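Local structure of hypothetical sugar ABC-transporter sugar binding protein (Arthrobacter globiformis, 7BVT) at residues 136-141 with 334-338. The protein binds cyclic alpha-maltosyl-1,6-maltose and probably delivers it to an ABC transporter for uptake. Sequence-based numbering, arbitrary orientation.
With GLC (alpha-D-glucopyranose), chain B.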
ATOM      1  N   PRO A 136      -5.950  10.504  -0.260  1.00 15.24           N
ATOM      2  CA  PRO A 136      -4.549  10.151  -0.474  1.00 15.20           C
ATOM      3  C   PRO A 136      -3.776  11.319  -1.082  1.00 15.15           C
ATOM      4  O   PRO A 136      -4.260  12.025  -1.922  1.00 16.11           O
ATOM      5  CB  PRO A 136      -4.650   8.993  -1.465  1.00 15.87           C
ATOM      6  CG  PRO A 136      -5.899   9.263  -2.239  1.00 15.62           C
ATOM      7  CD  PRO A 136      -6.836   9.791  -1.183  1.00 16.35           C
ATOM      8  N   VAL A 137      -2.531  11.477  -0.638  1.00 14.87           N
ATOM      9  CA  VAL A 137      -1.573  12.450  -1.207  1.00 15.16           C
ATOM     10  C   VAL A 137      -0.337  11.745  -1.722  1.00 15.63           C
ATOM     11  O   VAL A 137       0.477  12.415  -2.364  1.00 17.30           O
ATOM     12  CB  VAL A 137      -1.220  13.532  -0.181  1.00 16.48           C
ATOM     13  CG1 VAL A 137      -2.448  14.395   0.038  1.00 18.00           C
ATOM     14  CG2 VAL A 137      -0.682  12.987   1.120  1.00 17.15           C
ATOM     15  N   SER A 138      -0.221  10.435  -1.528  1.00 15.57           N
ATOM     16  CA  SER A 138       0.769   9.606  -2.254  1.00 17.29           C
ATOM     17  C   SER A 138       0.200   8.196  -2.361  1.00 15.79           C
ATOM     18  O   SER A 138      -0.777   7.895  -1.628  1.00 16.31           O
ATOM     19  CB  SER A 138       2.066   9.558  -1.546  1.00 17.31           C
ATOM     20  OG  SER A 138       1.969   8.801  -0.366  1.00 19.26           O
ATOM     21  N   ALA A 139       0.706   7.402  -3.261  1.00 16.96           N
ATOM     22  CA  ALA A 139       0.269   5.995  -3.353  1.00 17.08           C
ATOM     23  C   ALA A 139       1.455   5.124  -3.716  1.00 17.02           C
ATOM     24  O   ALA A 139       2.469   5.585  -4.222  1.00 17.90           O
ATOM     25  CB  ALA A 139      -0.829   5.856  -4.367  1.00 17.30           C
ATOM     26  N   ASN A 140       1.303   3.853  -3.402  1.00 16.79           N
ATOM     27  CA  ASN A 140       2.221   2.782  -3.799  1.00 16.66           C
ATOM     28  C   ASN A 140       1.392   1.503  -3.881  1.00 15.55           C
ATOM     29  O   ASN A 140       0.198   1.480  -3.460  1.00 16.23           O
ATOM     30  CB  ASN A 140       3.389   2.676  -2.832  1.00 17.40           C
ATOM     31  CG  ASN A 140       2.989   2.387  -1.402  1.00 19.28           C
ATOM     32  OD1 ASN A 140       2.321   1.390  -1.143  1.00 19.94           O
ATOM     33  ND2 ASN A 140       3.511   3.148  -0.463  1.00 22.93           N
ATOM     34  N   ASN A 141       1.959   0.476  -4.481  1.00 15.65           N
ATOM     35  CA  ASN A 141       1.298  -0.827  -4.559  1.00 16.22           C
ATOM     36  C   ASN A 141       2.331  -1.925  -4.729  1.00 16.80           C
ATOM     37  O   ASN A 141       3.540  -1.669  -4.860  1.00 17.22           O
ATOM     38  CB  ASN A 141       0.150  -0.843  -5.576  1.00 14.48           C
ATOM     39  CG  ASN A 141       0.609  -0.754  -7.009  1.00 16.70           C
ATOM     40  OD1 ASN A 141       1.513  -1.484  -7.456  1.00 17.51           O
ATOM     41  ND2 ASN A 141      -0.062   0.086  -7.763  1.00 15.96           N
ATOM     42  N   MET A 334       6.784   8.056  -5.980  1.00 20.81           N
ATOM     43  CA  MET A 334       5.470   7.571  -5.487  1.00 19.49           C
ATOM     44  C   MET A 334       4.490   7.601  -6.639  1.00 19.17           C
ATOM     45  O   MET A 334       4.659   8.320  -7.611  1.00 19.58           O
ATOM     46  CB  MET A 334       4.980   8.346  -4.255  1.00 19.10           C
ATOM     47  CG  MET A 334       5.982   8.191  -3.154  1.00 21.44           C
ATOM     48  SD  MET A 334       5.520   8.640  -1.488  1.00 25.63           S
ATOM     49  CE  MET A 334       5.600  10.391  -1.767  1.00 22.12           C
ATOM     50  N   LEU A 335       3.490   6.720  -6.592  1.00 16.60           N
ATOM     51  CA  LEU A 335       2.527   6.640  -7.694  1.00 17.94           C
ATOM     52  C   LEU A 335       1.497   7.755  -7.544  1.00 17.54           C
ATOM     53  O   LEU A 335       1.139   8.112  -6.421  1.00 17.55           O
ATOM     54  CB  LEU A 335       1.832   5.274  -7.666  1.00 16.47           C
ATOM     55  CG  LEU A 335       2.764   4.080  -7.661  1.00 17.57           C
ATOM     56  CD1 LEU A 335       1.991   2.791  -7.624  1.00 19.26           C
ATOM     57  CD2 LEU A 335       3.664   4.083  -8.891  1.00 18.71           C
ATOM     58  N   PRO A 336       0.978   8.296  -8.660  1.00 17.99           N
ATOM     59  CA  PRO A 336       0.055   9.404  -8.578  1.00 18.61           C
ATOM     60  C   PRO A 336      -1.270   8.916  -8.001  1.00 18.44           C
ATOM     61  O   PRO A 336      -1.715   7.809  -8.301  1.00 19.61           O
ATOM     62  CB  PRO A 336      -0.163   9.911  -9.992  1.00 20.16           C
ATOM     63  CG  PRO A 336       0.618   9.002 -10.876  1.00 25.48           C
ATOM     64  CD  PRO A 336       1.369   8.000 -10.048  1.00 20.58           C
ATOM     65  N   VAL A 337      -1.923   9.770  -7.253  1.00 16.65           N
ATOM     66  CA  VAL A 337      -3.232   9.399  -6.649  1.00 16.42           C
ATOM     67  C   VAL A 337      -4.403   9.673  -7.611  1.00 16.94           C
ATOM     68  O   VAL A 337      -5.526   9.228  -7.306  1.00 16.98           O
ATOM     69  CB  VAL A 337      -3.437  10.117  -5.300  1.00 16.94           C
ATOM     70  CG1 VAL A 337      -2.325   9.758  -4.339  1.00 17.51           C
ATOM     71  CG2 VAL A 337      -3.565  11.618  -5.427  1.00 16.09           C
ATOM     72  N   LEU A 338      -4.187  10.439  -8.677  1.00 16.35           N
ATOM     73  CA  LEU A 338      -5.205  10.800  -9.660  1.00 18.48           C
ATOM     74  C   LEU A 338      -5.208   9.764 -10.785  1.00 18.12           C
ATOM     75  O   LEU A 338      -4.145   9.473 -11.335  1.00 18.67           O
ATOM     76  CB  LEU A 338      -4.903  12.188 -10.207  1.00 18.40           C
ATOM     77  CG  LEU A 338      -4.932  13.324  -9.205  1.00 17.86           C
ATOM     78  CD1 LEU A 338      -4.606  14.651  -9.882  1.00 19.40           C
ATOM     79  CD2 LEU A 338      -6.304  13.461  -8.555  1.00 20.29           C
TER
HETATM   80  C1  GLC B   2       4.071   0.390   2.876  1.00 26.87           C
HETATM   81  C2  GLC B   2       2.727   1.023   2.689  1.00 25.75           C
HETATM   82  C3  GLC B   2       1.863   0.794   3.904  1.00 25.80           C
HETATM   83  C4  GLC B   2       1.815  -0.717   4.178  1.00 24.40           C
HETATM   84  C5  GLC B   2       3.224  -1.230   4.442  1.00 24.92           C
HETATM   85  C6  GLC B   2       3.212  -2.750   4.684  1.00 26.69           C
HETATM   86  O2  GLC B   2       2.934   2.374   2.317  1.00 25.85           O
HETATM   87  O3  GLC B   2       0.563   1.362   3.669  1.00 25.47           O
HETATM   88  O4  GLC B   2       1.042  -1.019   5.324  1.00 26.87           O
HETATM   89  O5  GLC B   2       3.992  -1.005   3.285  1.00 24.65           O
HETATM   90  O6  GLC B   2       4.403  -3.089   5.388  1.00 28.65           O
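Val-337, Leu-335 and Ala-139 carry the packing between residues 136-141, which join the end of strand 131-136 to the start of strand 140-147, and the loop 334-338 that links helices 322-332 and 339-342. Val-337 packs against the chain turn before Ala-139: its CG1 lies 3.6 Å from C of Ser-138 and meets CB of Pro-136, while CG2 reaches the Pro-136 O, a buried carbonyl oxygen without a polar partner. At Ala-139 the two backbones join, and its CB lies 3.6 Å from Leu-335 O and near CG1 of Val-337. Leu-335 N donates to Ala-139 O over 2.8 Å, approaching 34° out of the carbonyl plane, and the return bond from Ala-139 N to Leu-335 O is weak. With CG anti to its carbonyl carbon (chi1 -54°), Leu-335 runs on past Asn-140 CA and sets CD1 3.4 Å from ND2 of Asn-141, the two side chains crossing at about a right angle; that amide nitrogen bonds to Tyr-361 O. On the Met-334 side, SD rests 3.6 Å from CB of Ser-138, whose OG is hydrogen-bonded to Glu-297 of strand 292-301. Asn-140 sends its amide to the sugar: ND2 donates to O2 of the glucose over 2.9 Å in an almost straight bond (174°), and Asp-90 and Arg-371 also bind glucose. Replacing Asn-140 with an alanine is likely to leave that O2 without its amide donor and to open a gap beside the sugar. Apolar packing and one sound backbone bond thus hold the loop against the strand start in a buried contact, while the Asn-140 amide serves the glycan pocket, consistent with carbohydrate recognition in a solute-binding protein.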